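Putative pectin lyase (Geobacillus virus E2, PDB 7CHU) serves as the tailspike of a thermophilic bacteriophage, probably recognising and perhaps cleaving polysaccharide on the host cell surface with a pectate-lyase-like beta-helix. Local coordinates at residues Met307-Asp312 against Asp334-Ile339; Asn303-Tyr308 against Phe328-Gly333; Ser250-Phe255 against Asn281-Gly286; Val351-Thr356 against Pro376-Thr381. All coordinates share one frame; numbering follows the deposited sequence.

Contact 1: residues Met307-Asp312 against Asp334-Ile339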
loop_
_atom_site.group_PDB
_atom_site.type_symbol
_atom_site.label_atom_id
_atom_site.label_comp_id
_atom_site.label_asym_id
_atom_site.label_seq_id
_atom_site.Cartn_x
_atom_site.Cartn_y
_atom_site.Cartn_z
ATOM N N MET A 307 1.799 15.333 -12.605
ATOM C CA MET A 307 0.394 14.939 -12.517
ATOM C C MET A 307 -0.459 16.190 -12.649
ATOM O O MET A 307 -0.340 17.100 -11.821
ATOM C CB MET A 307 0.096 14.232 -11.188
ATOM C CG MET A 307 -1.407 13.962 -10.992
ATOM S SD MET A 307 -1.809 13.124 -9.447
ATOM C CE MET A 307 -0.961 11.566 -9.689
ATOM N N TYR A 308 -1.322 16.248 -13.671
ATOM C CA TYR A 308 -2.346 17.295 -13.751
ATOM C C TYR A 308 -3.642 16.727 -13.200
ATOM O O TYR A 308 -4.203 15.797 -13.780
ATOM C CB TYR A 308 -2.563 17.802 -15.179
ATOM C CG TYR A 308 -3.706 18.780 -15.261
ATOM C CD1 TYR A 308 -3.617 20.031 -14.642
ATOM C CD2 TYR A 308 -4.883 18.458 -15.934
ATOM C CE1 TYR A 308 -4.664 20.940 -14.690
ATOM C CE2 TYR A 308 -5.938 19.358 -15.993
ATOM C CZ TYR A 308 -5.826 20.600 -15.370
ATOM O OH TYR A 308 -6.873 21.495 -15.430
ATOM N N LEU A 309 -4.102 17.247 -12.066
ATOM C CA LEU A 309 -5.217 16.647 -11.329
ATOM C C LEU A 309 -6.467 17.530 -11.403
ATOM O O LEU A 309 -6.841 18.185 -10.434
ATOM C CB LEU A 309 -4.783 16.407 -9.894
ATOM C CG LEU A 309 -5.715 15.720 -8.908
ATOM C CD1 LEU A 309 -6.461 14.636 -9.640
ATOM C CD2 LEU A 309 -4.906 15.142 -7.709
ATOM N N ASP A 310 -7.138 17.523 -12.569
ATOM C CA ASP A 310 -8.496 18.073 -12.683
ATOM C C ASP A 310 -9.479 16.979 -12.271
ATOM O O ASP A 310 -10.099 16.297 -13.098
ATOM C CB ASP A 310 -8.765 18.587 -14.094
ATOM C CG ASP A 310 -10.179 19.164 -14.274
ATOM O OD1 ASP A 310 -10.848 19.575 -13.285
ATOM O OD2 ASP A 310 -10.623 19.203 -15.441
ATOM N N GLY A 311 -9.620 16.821 -10.953
ATOM C CA GLY A 311 -10.443 15.771 -10.372
ATOM C C GLY A 311 -10.625 15.995 -8.887
ATOM O O GLY A 311 -9.973 16.851 -8.281
ATOM N N ASP A 312 -11.521 15.201 -8.298
ATOM C CA ASP A 312 -11.852 15.306 -6.885
ATOM C C ASP A 312 -11.549 14.005 -6.157
ATOM O O ASP A 312 -11.557 12.923 -6.757
ATOM C CB ASP A 312 -13.324 15.667 -6.687
ATOM C CG ASP A 312 -13.706 16.973 -7.371
ATOM O OD1 ASP A 312 -12.912 17.948 -7.363
ATOM O OD2 ASP A 312 -14.830 17.024 -7.916
ATOM N N ASP A 334 -11.170 19.271 -5.469
ATOM C CA ASP A 334 -11.456 19.310 -4.042
ATOM C C ASP A 334 -11.185 17.970 -3.385
ATOM O O ASP A 334 -11.428 16.918 -3.978
ATOM C CB ASP A 334 -12.920 19.671 -3.771
ATOM C CG ASP A 334 -13.321 20.995 -4.400
ATOM O OD1 ASP A 334 -12.439 21.861 -4.571
ATOM O OD2 ASP A 334 -14.516 21.158 -4.729
ATOM N N ARG A 335 -10.725 18.037 -2.128
ATOM C CA ARG A 335 -10.590 16.878 -1.233
ATOM C C ARG A 335 -9.627 15.832 -1.790
ATOM O O ARG A 335 -9.758 14.641 -1.521
ATOM C CB ARG A 335 -11.951 16.233 -0.932
ATOM C CG ARG A 335 -13.040 17.195 -0.440
ATOM C CD ARG A 335 -13.836 16.614 0.738
ATOM N NE ARG A 335 -14.423 15.291 0.471
ATOM C CZ ARG A 335 -15.576 15.103 -0.183
ATOM N NH1 ARG A 335 -16.254 16.141 -0.657
ATOM N NH2 ARG A 335 -16.054 13.880 -0.391
ATOM N N ASN A 336 -8.659 16.249 -2.581
ATOM C CA ASN A 336 -7.618 15.306 -2.900
ATOM C C ASN A 336 -6.692 15.159 -1.703
ATOM O O ASN A 336 -6.623 16.036 -0.822
ATOM C CB ASN A 336 -6.885 15.746 -4.155
ATOM C CG ASN A 336 -7.837 15.943 -5.327
ATOM O OD1 ASN A 336 -8.372 14.967 -5.867
ATOM N ND2 ASN A 336 -8.100 17.199 -5.685
ATOM N N LYS A 337 -5.997 14.025 -1.661
ATOM C CA LYS A 337 -5.158 13.654 -0.526
ATOM C C LYS A 337 -3.761 13.305 -1.020
ATOM O O LYS A 337 -3.586 12.362 -1.806
ATOM C CB LYS A 337 -5.784 12.485 0.235
ATOM C CG LYS A 337 -7.110 12.898 0.867
ATOM C CD LYS A 337 -7.928 11.721 1.328
ATOM C CE LYS A 337 -9.285 12.190 1.909
ATOM N NZ LYS A 337 -10.101 12.991 0.931
ATOM N N ILE A 338 -2.783 14.076 -0.566
ATOM C CA ILE A 338 -1.371 13.917 -0.888
ATOM C C ILE A 338 -0.708 13.530 0.430
ATOM O O ILE A 338 -0.473 14.378 1.302
ATOM C CB ILE A 338 -0.755 15.197 -1.477
ATOM C CG1 ILE A 338 -1.698 15.901 -2.490
ATOM C CG2 ILE A 338 0.642 14.919 -2.071
ATOM C CD1 ILE A 338 -1.902 15.130 -3.730
ATOM N N ILE A 339 -0.465 12.239 0.624
ATOM C CA ILE A 339 -0.099 11.703 1.935
ATOM C C ILE A 339 1.170 10.880 1.799
ATOM O O ILE A 339 1.201 9.905 1.032
ATOM C CB ILE A 339 -1.235 10.849 2.530
ATOM C CG1 ILE A 339 -2.431 11.733 2.915
ATOM C CG2 ILE A 339 -0.729 10.032 3.729
ATOM C CD1 ILE A 339 -3.587 10.952 3.499
HETATM O O HOH W 1 -14.883 20.119 -7.276
#
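Leu-309 and Asn-336 meet tip to tip. CD2 of Leu-309 lies 3.9 Å from CG of Asn-336, so an apolar methyl meets the amide carbon. CG of Asn-336 is anti to its carbonyl carbon (chi1 -56°), which carries CG to the Leu-309 methyl; chi2 of -71° then sets OD1 and ND2. ND2 donates to Gly-311 O over 3.2 Å. The acceptor lies close to the amide plane of Asn-336. The other end of the same amide is used too: OD1 accepts from Thr-314 N, and it also comes within 3.3 Å of Asp-312 C. One amide thus grips the turn at two places, and its flip is set by that pairing.

The protein has the pectate-lyase-like beta-helix fold. Here strand 307-309 leaves one wall and strand 337-339 enters another, one coil further on, so the contact lies at a turn between stacked coils.

Beyond Gly-311 the contact is made by carboxylates. Asp-334 N donates to OD1 of Asp-312 over 2.9 Å. The donor comes in on the anti side, 28° out of the carboxylate plane. The two carboxylates approach as like charges, with Asp-312 OD1 4.5 Å from Asp-334 OD2. A water donates to both of these oxygens, 2.9 Å from Asp-312 OD1 and 2.8 Å from Asp-334 OD2. Arg-278 forms a salt bridge with Asp-312 OD2, which probably eases the repulsion. Asp-334 OD1 accepts from Met-358 N.

Contact 2: residues Asn303-Tyr308 against Phe328-Gly333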
loop_
_atom_site.group_PDB
_atom_site.type_symbol
_atom_site.label_atom_id
_atom_site.label_comp_id
_atom_site.label_asym_id
_atom_site.label_seq_id
_atom_site.Cartn_x
_atom_site.Cartn_y
_atom_site.Cartn_z
ATOM N N ASN A 303 7.731 20.996 -20.244
ATOM C CA ASN A 303 7.092 22.020 -19.423
ATOM C C ASN A 303 5.632 21.629 -19.228
ATOM O O ASN A 303 4.728 22.114 -19.906
ATOM C CB ASN A 303 7.231 23.391 -20.081
ATOM C CG ASN A 303 6.666 24.520 -19.233
ATOM O OD1 ASN A 303 6.188 24.311 -18.114
ATOM N ND2 ASN A 303 6.708 25.731 -19.778
ATOM N N THR A 304 5.408 20.743 -18.262
ATOM C CA THR A 304 4.099 20.175 -17.982
ATOM C C THR A 304 4.183 19.451 -16.642
ATOM O O THR A 304 5.246 18.926 -16.290
ATOM C CB THR A 304 3.674 19.222 -19.118
ATOM O OG1 THR A 304 2.292 18.858 -18.986
ATOM C CG2 THR A 304 4.554 17.975 -19.149
ATOM N N PRO A 305 3.117 19.446 -15.853
ATOM C CA PRO A 305 3.211 18.828 -14.529
ATOM C C PRO A 305 3.349 17.319 -14.634
ATOM O O PRO A 305 2.957 16.705 -15.633
ATOM C CB PRO A 305 1.901 19.235 -13.849
ATOM C CG PRO A 305 0.958 19.501 -14.984
ATOM C CD PRO A 305 1.802 20.055 -16.093
ATOM N N HIS A 306 3.981 16.732 -13.609
ATOM C CA HIS A 306 4.050 15.275 -13.533
ATOM C C HIS A 306 2.655 14.699 -13.405
ATOM O O HIS A 306 2.339 13.695 -14.042
ATOM C CB HIS A 306 4.924 14.797 -12.358
ATOM C CG HIS A 306 6.393 14.727 -12.670
ATOM N ND1 HIS A 306 6.977 15.455 -13.681
ATOM C CD2 HIS A 306 7.393 13.998 -12.109
ATOM C CE1 HIS A 306 8.274 15.195 -13.720
ATOM N NE2 HIS A 306 8.551 14.305 -12.784
ATOM N N MET A 307 1.799 15.333 -12.605
ATOM C CA MET A 307 0.394 14.939 -12.517
ATOM C C MET A 307 -0.459 16.190 -12.649
ATOM O O MET A 307 -0.340 17.100 -11.821
ATOM C CB MET A 307 0.096 14.232 -11.188
ATOM C CG MET A 307 -1.407 13.962 -10.992
ATOM S SD MET A 307 -1.809 13.124 -9.447
ATOM C CE MET A 307 -0.961 11.566 -9.689
ATOM N N TYR A 308 -1.322 16.248 -13.671
ATOM C CA TYR A 308 -2.346 17.295 -13.751
ATOM C C TYR A 308 -3.642 16.727 -13.200
ATOM O O TYR A 308 -4.203 15.797 -13.780
ATOM C CB TYR A 308 -2.563 17.802 -15.179
ATOM C CG TYR A 308 -3.706 18.780 -15.261
ATOM C CD1 TYR A 308 -3.617 20.031 -14.642
ATOM C CD2 TYR A 308 -4.883 18.458 -15.934
ATOM C CE1 TYR A 308 -4.664 20.940 -14.690
ATOM C CE2 TYR A 308 -5.938 19.358 -15.993
ATOM C CZ TYR A 308 -5.826 20.600 -15.370
ATOM O OH TYR A 308 -6.873 21.495 -15.430
ATOM N N PHE A 328 4.886 19.625 -9.607
ATOM C CA PHE A 328 4.799 18.182 -9.585
ATOM C C PHE A 328 3.334 17.708 -9.642
ATOM O O PHE A 328 3.006 16.776 -10.377
ATOM C CB PHE A 328 5.392 17.629 -8.270
ATOM C CG PHE A 328 6.886 17.407 -8.293
ATOM C CD1 PHE A 328 7.477 16.617 -9.267
ATOM C CD2 PHE A 328 7.699 17.972 -7.316
ATOM C CE1 PHE A 328 8.846 16.410 -9.279
ATOM C CE2 PHE A 328 9.068 17.768 -7.323
ATOM C CZ PHE A 328 9.642 16.987 -8.308
ATOM N N ILE A 329 2.461 18.354 -8.861
ATOM C CA ILE A 329 1.030 18.062 -8.874
ATOM C C ILE A 329 0.300 19.386 -9.031
ATOM O O ILE A 329 0.329 20.222 -8.122
ATOM C CB ILE A 329 0.541 17.347 -7.605
ATOM C CG1 ILE A 329 1.377 16.095 -7.297
ATOM C CG2 ILE A 329 -0.951 16.951 -7.757
ATOM C CD1 ILE A 329 1.003 15.429 -5.997
ATOM N N LYS A 330 -0.391 19.565 -10.156
ATOM C CA LYS A 330 -1.180 20.769 -10.413
ATOM C C LYS A 330 -2.646 20.417 -10.197
ATOM O O LYS A 330 -3.222 19.638 -10.964
ATOM C CB LYS A 330 -0.923 21.270 -11.829
ATOM C CG LYS A 330 -1.419 22.644 -12.137
ATOM C CD LYS A 330 -1.240 22.935 -13.629
ATOM C CE LYS A 330 -0.655 24.309 -13.900
ATOM N NZ LYS A 330 0.836 24.372 -13.659
ATOM N N VAL A 331 -3.235 20.944 -9.125
ATOM C CA VAL A 331 -4.559 20.521 -8.672
ATOM C C VAL A 331 -5.603 21.526 -9.137
ATOM O O VAL A 331 -5.433 22.741 -8.962
ATOM C CB VAL A 331 -4.610 20.381 -7.139
ATOM C CG1 VAL A 331 -6.023 19.991 -6.674
ATOM C CG2 VAL A 331 -3.552 19.377 -6.635
ATOM N N LYS A 332 -6.707 21.011 -9.686
ATOM C CA LYS A 332 -7.922 21.763 -9.921
ATOM C C LYS A 332 -9.028 20.834 -9.440
ATOM O O LYS A 332 -9.583 20.043 -10.210
ATOM C CB LYS A 332 -8.084 22.147 -11.398
ATOM C CG LYS A 332 -9.389 22.918 -11.745
ATOM C CD LYS A 332 -9.535 22.982 -13.278
ATOM C CE LYS A 332 -10.797 23.698 -13.722
ATOM N NZ LYS A 332 -12.030 22.934 -13.408
ATOM N N GLY A 333 -9.343 20.926 -8.159
ATOM C CA GLY A 333 -10.353 20.066 -7.581
ATOM C C GLY A 333 -10.313 20.100 -6.065
ATOM O O GLY A 333 -9.531 20.834 -5.453
#
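His-306 and Phe-328 form a T-shaped pair, with the edge of Phe-328 toward one face of the imidazole. The ring planes are 75° apart. CD1 of Phe-328 is 3.9 Å from CD2 of His-306. His-306 NE2 donates to Tyr-322 O, which helps to fix the turn of the imidazole. Next to the rings the backbones pair closely. Met-307 N donates to Phe-328 O at 2.9 Å, and Lys-330 N donates to Met-307 O at 3.0 Å. Met-307 and Ile-329 lie on one buried face of the strands, with SD of Met-307 4.3 Å from CG2 of Ile-329.

The other face is looser and partly open to solvent. Lys-330 CB rests 4.0 Å from Pro-305 CB. CG of Tyr-308 is anti to the backbone N (chi1 175°), and the Lys-330 chain runs at a slant to Tyr-308, its CD 3.9 Å from CD1. The Lys-330 ammonium forms a salt bridge with Asp-327. At the exposed end, CD of Lys-332 lies beside Tyr-308 OH, 3.7 Å away.

Met-307 pairs with Ile-329 and Tyr-308 with Lys-330. Such in-register parallel pairing is characteristic of a parallel beta-helix, here consistent with the pectate-lyase-like family.

Contact 3: residues Ser250-Phe255 against Asn281-Gly286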
loop_
_atom_site.group_PDB
_atom_site.type_symbol
_atom_site.label_atom_id
_atom_site.label_comp_id
_atom_site.label_asym_id
_atom_site.label_seq_id
_atom_site.Cartn_x
_atom_site.Cartn_y
_atom_site.Cartn_z
ATOM N N SER A 250 -14.748 9.079 -14.865
ATOM C CA SER A 250 -13.879 7.976 -14.479
ATOM C C SER A 250 -13.736 8.014 -12.963
ATOM O O SER A 250 -13.526 9.079 -12.385
ATOM C CB SER A 250 -12.507 8.091 -15.147
ATOM O OG SER A 250 -12.574 7.745 -16.533
ATOM N N ASN A 251 -13.864 6.860 -12.318
ATOM C CA ASN A 251 -13.781 6.821 -10.868
ATOM C C ASN A 251 -13.294 5.443 -10.425
ATOM O O ASN A 251 -13.437 4.449 -11.149
ATOM C CB ASN A 251 -15.135 7.178 -10.222
ATOM C CG ASN A 251 -16.169 6.110 -10.431
ATOM O OD1 ASN A 251 -16.142 5.092 -9.750
ATOM N ND2 ASN A 251 -17.075 6.315 -11.405
ATOM N N ARG A 252 -12.693 5.405 -9.237
ATOM C CA ARG A 252 -12.165 4.167 -8.659
ATOM C C ARG A 252 -11.172 3.474 -9.594
ATOM O O ARG A 252 -11.149 2.245 -9.710
ATOM C CB ARG A 252 -13.307 3.232 -8.261
ATOM C CG ARG A 252 -14.023 3.676 -6.989
ATOM C CD ARG A 252 -13.085 3.558 -5.768
ATOM N NE ARG A 252 -12.725 2.170 -5.517
ATOM C CZ ARG A 252 -11.863 1.764 -4.584
ATOM N NH1 ARG A 252 -11.281 2.651 -3.791
ATOM N NH2 ARG A 252 -11.604 0.460 -4.430
ATOM N N LEU A 253 -10.358 4.263 -10.285
ATOM C CA LEU A 253 -9.157 3.759 -10.940
ATOM C C LEU A 253 -8.043 3.675 -9.900
ATOM O O LEU A 253 -7.645 4.708 -9.349
ATOM C CB LEU A 253 -8.722 4.683 -12.075
ATOM C CG LEU A 253 -9.701 5.023 -13.217
ATOM C CD1 LEU A 253 -9.104 6.105 -14.103
ATOM C CD2 LEU A 253 -9.968 3.795 -14.016
ATOM N N LEU A 254 -7.520 2.474 -9.651
ATOM C CA LEU A 254 -6.486 2.267 -8.634
ATOM C C LEU A 254 -5.188 1.868 -9.317
ATOM O O LEU A 254 -5.070 0.749 -9.827
ATOM C CB LEU A 254 -6.910 1.207 -7.618
ATOM C CG LEU A 254 -7.631 1.758 -6.374
ATOM C CD1 LEU A 254 -9.004 2.406 -6.680
ATOM C CD2 LEU A 254 -7.780 0.710 -5.262
ATOM N N PHE A 255 -4.220 2.782 -9.328
ATOM C CA PHE A 255 -2.880 2.511 -9.830
ATOM C C PHE A 255 -2.005 2.148 -8.633
ATOM O O PHE A 255 -1.844 2.955 -7.716
ATOM C CB PHE A 255 -2.309 3.729 -10.566
ATOM C CG PHE A 255 -3.110 4.162 -11.775
ATOM C CD1 PHE A 255 -4.273 4.899 -11.632
ATOM C CD2 PHE A 255 -2.670 3.850 -13.053
ATOM C CE1 PHE A 255 -4.986 5.327 -12.747
ATOM C CE2 PHE A 255 -3.385 4.252 -14.179
ATOM C CZ PHE A 255 -4.558 4.985 -14.027
ATOM N N ASN A 281 -12.302 9.923 -6.934
ATOM C CA ASN A 281 -12.043 8.710 -6.162
ATOM C C ASN A 281 -11.083 7.761 -6.874
ATOM O O ASN A 281 -11.193 6.542 -6.775
ATOM C CB ASN A 281 -13.350 8.010 -5.804
ATOM C CG ASN A 281 -13.753 8.283 -4.381
ATOM O OD1 ASN A 281 -13.087 7.821 -3.433
ATOM N ND2 ASN A 281 -14.825 9.056 -4.206
ATOM N N ASN A 282 -10.102 8.323 -7.554
ATOM C CA ASN A 282 -9.037 7.537 -8.148
ATOM C C ASN A 282 -7.807 7.582 -7.256
ATOM O O ASN A 282 -7.635 8.521 -6.484
ATOM C CB ASN A 282 -8.753 8.074 -9.530
ATOM C CG ASN A 282 -10.016 8.098 -10.363
ATOM O OD1 ASN A 282 -10.562 7.032 -10.661
ATOM N ND2 ASN A 282 -10.523 9.303 -10.685
ATOM N N GLN A 283 -6.955 6.558 -7.356
ATOM C CA GLN A 283 -5.887 6.378 -6.379
ATOM C C GLN A 283 -4.572 6.057 -7.068
ATOM O O GLN A 283 -4.548 5.357 -8.086
ATOM C CB GLN A 283 -6.225 5.258 -5.387
ATOM C CG GLN A 283 -7.552 5.446 -4.651
ATOM C CD GLN A 283 -7.558 4.805 -3.275
ATOM O OE1 GLN A 283 -6.511 4.360 -2.779
ATOM N NE2 GLN A 283 -8.727 4.772 -2.636
ATOM N N PHE A 284 -3.484 6.549 -6.476
ATOM C CA PHE A 284 -2.114 6.228 -6.857
ATOM C C PHE A 284 -1.394 5.822 -5.577
ATOM O O PHE A 284 -1.151 6.668 -4.713
ATOM C CB PHE A 284 -1.432 7.422 -7.518
ATOM C CG PHE A 284 -2.110 7.842 -8.795
ATOM C CD1 PHE A 284 -3.203 8.692 -8.760
ATOM C CD2 PHE A 284 -1.686 7.339 -10.004
ATOM C CE1 PHE A 284 -3.881 9.039 -9.933
ATOM C CE2 PHE A 284 -2.351 7.692 -11.206
ATOM C CZ PHE A 284 -3.438 8.541 -11.162
ATOM N N ILE A 285 -1.077 4.534 -5.443
ATOM C CA ILE A 285 -0.497 3.988 -4.216
ATOM C C ILE A 285 0.914 3.515 -4.543
ATOM O O ILE A 285 1.101 2.583 -5.333
ATOM C CB ILE A 285 -1.355 2.856 -3.630
ATOM C CG1 ILE A 285 -2.783 3.376 -3.351
ATOM C CG2 ILE A 285 -0.674 2.250 -2.354
ATOM C CD1 ILE A 285 -3.796 2.268 -3.033
ATOM N N GLY A 286 1.906 4.157 -3.951
ATOM C CA GLY A 286 3.267 3.708 -4.153
ATOM C C GLY A 286 3.816 3.944 -5.538
ATOM O O GLY A 286 4.757 3.264 -5.940
HETATM O O HOH W 2 -11.172 5.610 -4.091
#
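Arg-252, Gln-283 and Asn-281 grip one water between them. It accepts from Arg-252 NH1 and Gln-283 NE2, and donates to Asn-281 O and Asn-281 OD1. The water's bond to Asn-281 O is 2.8 Å. The water lies in the plane of the Arg-252 guanidinium, at its edge, while Leu-254 CD1 covers the centre of one guanidinium face. Arg-252 NH2 turns to Gly-286 O of the second subunit, and Gln-283 NE2 also donates to Asn-318 O of that subunit. These polar groups therefore face the trimer interface.

CG of Asn-282 is anti to its carbonyl carbon (chi1 -55°), beside the backbone N. Its OD1 accepts from Leu-253 N at 2.8 Å, on a lone pair in the carbonyl plane, and its ND2 makes a weak bond to Ser-250 O. From there the strands run parallel. Gln-283 N bonds to Leu-253 O at 2.8 Å, Phe-255 N to Gln-283 O at 2.9 Å, and Ile-285 N to Phe-255 O at 2.9 Å.

On the face opposite Gln-283, Phe-255 and Phe-284 lie side by side. Their planes are nearly parallel (7°) but strongly offset. CE2 of Phe-284 sits over one face of the Phe-255 ring, 3.4 Å from CD1.

The paired phenylalanines, and an asparagine amide tied to the start of the strand in the previous coil, recall in-register rows of like residues, as in pectate-lyase-like beta-helices.

Contact 4: residues Val351-Thr356 against Pro376-Thr381; sequences VNLTGT and PFNNPT
CG of Asn-378 stands between its backbone N and carbonyl carbon (chi1 62°), and chi2 of -40° sets OD1 toward Leu-353 N. The amide then lies against the backbone of Leu-353 and uses both of its ends. Leu-353 N donates to Asn-378 OD1 at 3.0 Å, from above the carbonyl plane. Asn-378 ND2 donates nearly straight to Leu-353 O at 2.9 Å, from well above the Leu-353 carbonyl plane, and this acceptor lies near the amide plane. The paired bonds leave little freedom for the amide to flip.

The Asn-352 side chain crosses that of Asn-378 at about a right angle. Its OD1 is 3.5 Å from Asn-378 CG, while its ND2 donates to Asp-327 OD2. Apolar contact continues beside the bonds, where CB of Leu-353 lies 4.0 Å from CB of Pro-380.

At the start of the contact Val-351 N donates to Pro-376 O at 3.0 Å. Next to it Phe-377 CA makes a CH...O contact with Val-351 O. The Phe-377 ring turns off to meet the Phe-386 ring. At the other end a water accepts from Thr-381 N and lies close to Leu-353 O and Gly-355 O.

Strand 351-353 belongs to a wall of the beta-helix. The segment 376-381 is a loop with no regular strand, yet it runs at 15° to its partner. Here an asparagine side chain in effect stands in for a neighbouring strand's backbone. The chemistry implies that both the N-H and the carbonyl of Leu-353 are satisfied on the loop side of the strand, where no backbone supplies the partners.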
loop_
_atom_site.group_PDB
_atom_site.type_symbol
_atom_site.label_atom_id
_atom_site.label_comp_id
_atom_site.label_asym_id
_atom_site.label_seq_id
_atom_site.Cartn_x
_atom_site.Cartn_y
_atom_site.Cartn_z
ATOM N N VAL A 351 2.959 21.039 -4.822
ATOM C CA VAL A 351 1.505 20.908 -4.950
ATOM C C VAL A 351 0.937 22.305 -5.166
ATOM O O VAL A 351 1.036 23.167 -4.282
ATOM C CB VAL A 351 0.850 20.253 -3.718
ATOM C CG1 VAL A 351 -0.653 20.160 -3.883
ATOM C CG2 VAL A 351 1.420 18.823 -3.432
ATOM N N ASN A 352 0.347 22.531 -6.338
ATOM C CA ASN A 352 -0.218 23.821 -6.721
ATOM C C ASN A 352 -1.734 23.668 -6.667
ATOM O O ASN A 352 -2.329 23.055 -7.552
ATOM C CB ASN A 352 0.268 24.228 -8.106
ATOM C CG ASN A 352 -0.109 25.669 -8.465
ATOM O OD1 ASN A 352 -0.797 26.344 -7.697
ATOM N ND2 ASN A 352 0.344 26.132 -9.634
ATOM N N LEU A 353 -2.349 24.193 -5.612
ATOM C CA LEU A 353 -3.799 24.148 -5.452
ATOM C C LEU A 353 -4.372 25.349 -6.213
ATOM O O LEU A 353 -4.388 26.475 -5.704
ATOM C CB LEU A 353 -4.164 24.140 -3.971
ATOM C CG LEU A 353 -3.470 23.028 -3.136
ATOM C CD1 LEU A 353 -3.717 23.151 -1.654
ATOM C CD2 LEU A 353 -3.878 21.615 -3.617
ATOM N N THR A 354 -4.816 25.116 -7.456
ATOM C CA THR A 354 -5.231 26.213 -8.325
ATOM C C THR A 354 -6.719 26.531 -8.179
ATOM O O THR A 354 -7.531 25.692 -7.770
ATOM C CB THR A 354 -4.927 25.912 -9.800
ATOM O OG1 THR A 354 -5.838 24.936 -10.298
ATOM C CG2 THR A 354 -3.511 25.406 -9.985
ATOM N N GLY A 355 -7.075 27.765 -8.574
ATOM C CA GLY A 355 -8.477 28.142 -8.686
ATOM C C GLY A 355 -9.150 28.034 -7.339
ATOM O O GLY A 355 -8.588 28.408 -6.307
ATOM N N THR A 356 -10.349 27.467 -7.327
ATOM C CA THR A 356 -11.131 27.317 -6.102
ATOM C C THR A 356 -10.873 25.990 -5.365
ATOM O O THR A 356 -11.680 25.628 -4.503
ATOM C CB THR A 356 -12.628 27.385 -6.411
ATOM O OG1 THR A 356 -12.958 26.252 -7.212
ATOM C CG2 THR A 356 -13.003 28.653 -7.156
ATOM N N PRO A 376 6.834 24.708 -1.073
ATOM C CA PRO A 376 6.242 23.385 -1.351
ATOM C C PRO A 376 4.825 23.468 -1.901
ATOM O O PRO A 376 4.471 22.683 -2.788
ATOM C CB PRO A 376 6.279 22.684 0.016
ATOM C CG PRO A 376 7.425 23.317 0.740
ATOM C CD PRO A 376 7.444 24.763 0.276
ATOM N N PHE A 377 4.006 24.401 -1.398
ATOM C CA PHE A 377 2.649 24.620 -1.883
ATOM C C PHE A 377 2.384 26.118 -1.919
ATOM O O PHE A 377 3.104 26.917 -1.300
ATOM C CB PHE A 377 1.614 23.917 -0.994
ATOM C CG PHE A 377 1.839 24.135 0.475
ATOM C CD1 PHE A 377 1.298 25.257 1.112
ATOM C CD2 PHE A 377 2.604 23.241 1.219
ATOM C CE1 PHE A 377 1.491 25.470 2.464
ATOM C CE2 PHE A 377 2.817 23.451 2.579
ATOM C CZ PHE A 377 2.269 24.575 3.198
ATOM N N ASN A 378 1.347 26.499 -2.669
ATOM C CA ASN A 378 1.006 27.906 -2.846
ATOM C C ASN A 378 0.089 28.359 -1.713
ATOM O O ASN A 378 -0.358 27.560 -0.889
ATOM C CB ASN A 378 0.326 28.120 -4.207
ATOM C CG ASN A 378 -0.976 27.348 -4.318
ATOM O OD1 ASN A 378 -1.056 26.208 -3.864
ATOM N ND2 ASN A 378 -2.005 27.968 -4.890
ATOM N N ASN A 379 -0.244 29.653 -1.698
ATOM C CA ASN A 379 -1.261 30.163 -0.792
ATOM C C ASN A 379 -2.577 30.225 -1.559
ATOM O O ASN A 379 -2.807 31.190 -2.303
ATOM C CB ASN A 379 -0.869 31.549 -0.260
ATOM C CG ASN A 379 0.430 31.516 0.559
ATOM O OD1 ASN A 379 0.775 30.498 1.182
ATOM N ND2 ASN A 379 1.146 32.638 0.576
ATOM N N PRO A 380 -3.462 29.238 -1.430
ATOM C CA PRO A 380 -4.624 29.151 -2.321
ATOM C C PRO A 380 -5.776 30.036 -1.857
ATOM O O PRO A 380 -5.830 30.505 -0.718
ATOM C CB PRO A 380 -5.004 27.670 -2.249
ATOM C CG PRO A 380 -4.631 27.274 -0.841
ATOM C CD PRO A 380 -3.420 28.122 -0.467
ATOM N N THR A 381 -6.718 30.236 -2.780
ATOM C CA THR A 381 -7.892 31.069 -2.527
ATOM C C THR A 381 -8.746 30.528 -1.377
ATOM O O THR A 381 -9.173 31.284 -0.500
ATOM C CB THR A 381 -8.723 31.157 -3.817
ATOM O OG1 THR A 381 -7.893 31.626 -4.886
ATOM C CG2 THR A 381 -9.920 32.079 -3.650
HETATM O O HOH W 3 -6.149 28.869 -5.451
#

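In the fold
Contact 3 comes first in the chain and joins 250-255 to 281-286, closing a loop of one coil. Contacts 2 and 1 then start from the same stretch around Met-307 and Tyr-308 and close one after the other, at 328-333 and 334-339. Contact 4 follows in series and closes its loop at 376-381. Strand 329-331 of contact 2 also pairs with strand 351-353 of contact 4, continuing one wall. Contact 3 lies in another wall, which strand 337-339 of contact 1 also joins. Met-307, shared by contacts 1 and 2, packs on Phe-284 between these walls.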